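Long-range contact in intergenic-region protein (Escherichia coli CFT073, PDB 2WJ9), which probably inhibits restriction endonucleases, helping incoming DNA escape host restriction: residues B[65-70]-B[151-156]. Residues are numbered along the deposited sequence; the frame is centred on the assembly and turned at random.
Sequences GLIPQW and TECYAM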
loop_
_atom_site.group_PDB
_atom_site.type_symbol
_atom_site.label_atom_id
_atom_site.label_comp_id
_atom_site.label_asym_id
_atom_site.label_seq_id
_atom_site.Cartn_x
_atom_site.Cartn_y
_atom_site.Cartn_z
ATOM N N GLY B 65 -5.580 -16.645 -1.560
ATOM C CA GLY B 65 -5.140 -18.027 -1.304
ATOM C C GLY B 65 -3.689 -18.253 -0.867
ATOM O O GLY B 65 -3.327 -19.365 -0.468
ATOM N N LEU B 66 -2.850 -17.226 -0.966
ATOM C CA LEU B 66 -1.458 -17.306 -0.510
ATOM C C LEU B 66 -1.308 -16.983 0.979
ATOM O O LEU B 66 -0.233 -17.181 1.548
ATOM C CB LEU B 66 -0.562 -16.362 -1.325
ATOM C CG LEU B 66 -0.415 -16.656 -2.822
ATOM C CD1 LEU B 66 0.378 -15.531 -3.499
ATOM C CD2 LEU B 66 0.233 -18.003 -3.062
ATOM N N ILE B 67 -2.387 -16.514 1.607
ATOM C CA ILE B 67 -2.345 -15.997 2.974
ATOM C C ILE B 67 -2.834 -17.058 3.959
ATOM O O ILE B 67 -3.889 -17.650 3.749
ATOM C CB ILE B 67 -3.226 -14.721 3.108
ATOM C CG1 ILE B 67 -2.711 -13.608 2.173
ATOM C CG2 ILE B 67 -3.285 -14.245 4.579
ATOM C CD1 ILE B 67 -3.735 -12.491 1.901
ATOM N N PRO B 68 -2.087 -17.289 5.058
ATOM C CA PRO B 68 -2.562 -18.273 6.036
ATOM C C PRO B 68 -3.958 -17.948 6.566
ATOM O O PRO B 68 -4.266 -16.786 6.827
ATOM C CB PRO B 68 -1.519 -18.184 7.158
ATOM C CG PRO B 68 -0.275 -17.701 6.463
ATOM C CD PRO B 68 -0.791 -16.709 5.458
ATOM N N GLN B 69 -4.791 -18.975 6.689
ATOM C CA GLN B 69 -6.166 -18.837 7.195
ATOM C C GLN B 69 -7.095 -17.977 6.332
ATOM O O GLN B 69 -8.028 -17.360 6.847
ATOM C CB GLN B 69 -6.173 -18.323 8.644
ATOM C CG GLN B 69 -5.483 -19.245 9.617
ATOM C CD GLN B 69 -5.831 -18.903 11.038
ATOM O OE1 GLN B 69 -5.084 -18.202 11.715
ATOM N NE2 GLN B 69 -6.992 -19.357 11.483
ATOM N N TRP B 70 -6.883 -17.979 5.016
ATOM C CA TRP B 70 -7.722 -17.174 4.116
ATOM C C TRP B 70 -9.204 -17.550 4.204
ATOM O O TRP B 70 -10.067 -16.709 3.983
ATOM C CB TRP B 70 -7.233 -17.208 2.646
ATOM C CG TRP B 70 -7.114 -18.567 2.033
ATOM C CD1 TRP B 70 -5.967 -19.293 1.887
ATOM C CD2 TRP B 70 -8.168 -19.366 1.458
ATOM N NE1 TRP B 70 -6.241 -20.496 1.287
ATOM C CE2 TRP B 70 -7.581 -20.569 1.010
ATOM C CE3 TRP B 70 -9.546 -19.190 1.292
ATOM C CZ2 TRP B 70 -8.323 -21.580 0.400
ATOM C CZ3 TRP B 70 -10.283 -20.201 0.697
ATOM C CH2 TRP B 70 -9.672 -21.383 0.266
ATOM N N THR B 151 0.122 -12.809 10.911
ATOM C CA THR B 151 0.710 -13.806 10.016
ATOM C C THR B 151 2.097 -13.442 9.494
ATOM O O THR B 151 2.833 -14.319 9.043
ATOM C CB THR B 151 -0.188 -14.043 8.781
ATOM O OG1 THR B 151 -0.320 -12.818 8.061
ATOM C CG2 THR B 151 -1.565 -14.549 9.197
ATOM N N GLU B 152 2.447 -12.159 9.543
ATOM C CA GLU B 152 3.654 -11.639 8.878
ATOM C C GLU B 152 3.694 -12.032 7.389
ATOM O O GLU B 152 4.765 -12.270 6.825
ATOM C CB GLU B 152 4.931 -12.079 9.614
ATOM C CG GLU B 152 5.259 -11.249 10.861
ATOM C CD GLU B 152 5.862 -9.878 10.556
ATOM O OE1 GLU B 152 6.250 -9.604 9.396
ATOM O OE2 GLU B 152 5.974 -9.068 11.495
ATOM N N CYS B 153 2.521 -12.076 6.763
ATOM C CA CYS B 153 2.391 -12.405 5.343
ATOM C C CYS B 153 2.220 -11.118 4.522
ATOM O O CYS B 153 1.192 -10.443 4.603
ATOM C CB CYS B 153 1.202 -13.339 5.136
ATOM S SG CYS B 153 1.041 -13.902 3.446
ATOM N N TYR B 154 3.226 -10.787 3.717
ATOM C CA TYR B 154 3.215 -9.519 2.976
ATOM C C TYR B 154 2.067 -9.419 1.963
ATOM O O TYR B 154 1.637 -8.324 1.614
ATOM C CB TYR B 154 4.565 -9.272 2.286
ATOM C CG TYR B 154 5.686 -8.903 3.236
ATOM C CD1 TYR B 154 5.892 -7.580 3.626
ATOM C CD2 TYR B 154 6.545 -9.874 3.740
ATOM C CE1 TYR B 154 6.917 -7.235 4.502
ATOM C CE2 TYR B 154 7.582 -9.534 4.617
ATOM C CZ TYR B 154 7.758 -8.214 4.995
ATOM O OH TYR B 154 8.791 -7.878 5.859
ATOM N N ALA B 155 1.568 -10.553 1.491
ATOM C CA ALA B 155 0.378 -10.543 0.629
ATOM C C ALA B 155 -0.841 -9.927 1.343
ATOM O O ALA B 155 -1.648 -9.252 0.714
ATOM C CB ALA B 155 0.055 -11.951 0.128
ATOM N N MET B 156 -0.960 -10.139 2.655
ATOM C CA MET B 156 -2.069 -9.552 3.434
ATOM C C MET B 156 -1.851 -8.040 3.585
ATOM O O MET B 156 -2.802 -7.249 3.441
ATOM C CB MET B 156 -2.209 -10.234 4.803
ATOM C CG MET B 156 -3.437 -9.804 5.621
ATOM S SD MET B 156 -5.045 -10.512 5.200
ATOM C CE MET B 156 -5.551 -9.548 3.769
#
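With CG1 of I67 set anti to the carbonyl carbon (chi1 -61°) and SG of C153 anti to the backbone N (chi1 -175°), the two side chains meet where a type II beta turn, I67 to W70, packs against the joint between helices 132-151 and 154-168. I67 is the hub. Its CG1 lies 3.8 Å from A155 CB and touches C153 SG, while CD1 reaches over the backbone of the first helical turn, 3.7 Å from M156 CA. The side chains of I67 and M156 cross at about a right angle; the M156 chain turns at its second and third torsions, its methyl CE lies 3.9 Å from I67 CD1, and its SD lies near both CD1 and CG2 of I67. F64, L73, Y144 and A148 also touch M156, so this end of the contact belongs to the buried interior, whereas P68 sits at the exposed end. There CD of the proline ring rests 3.9 Å from C153 SG, and CB makes a looser contact with the methyl CG2 of T151. All these contacts across the two segments are apolar; the polar bonds lie within the segments, among them a weak hydrogen bond from W70 N to I67 O in the turn. E152 leaves helix 132-151 with positive phi, C153 takes the N-cap position of helix 154-168, and the M156 N to C153 O hydrogen bond closes the first turn. H147 of helix 132-151 hydrogen-bonds to both segments, through NE2 to P68 O and through its backbone O to T151 OG1. C153 SG is covalently linked to beta-mercaptoethanol, a likely additive of the crystallisation solution. T151 OG1 completes an ST turn by accepting from C153 N at 3.2 Å, with an N-H...O angle of 143°.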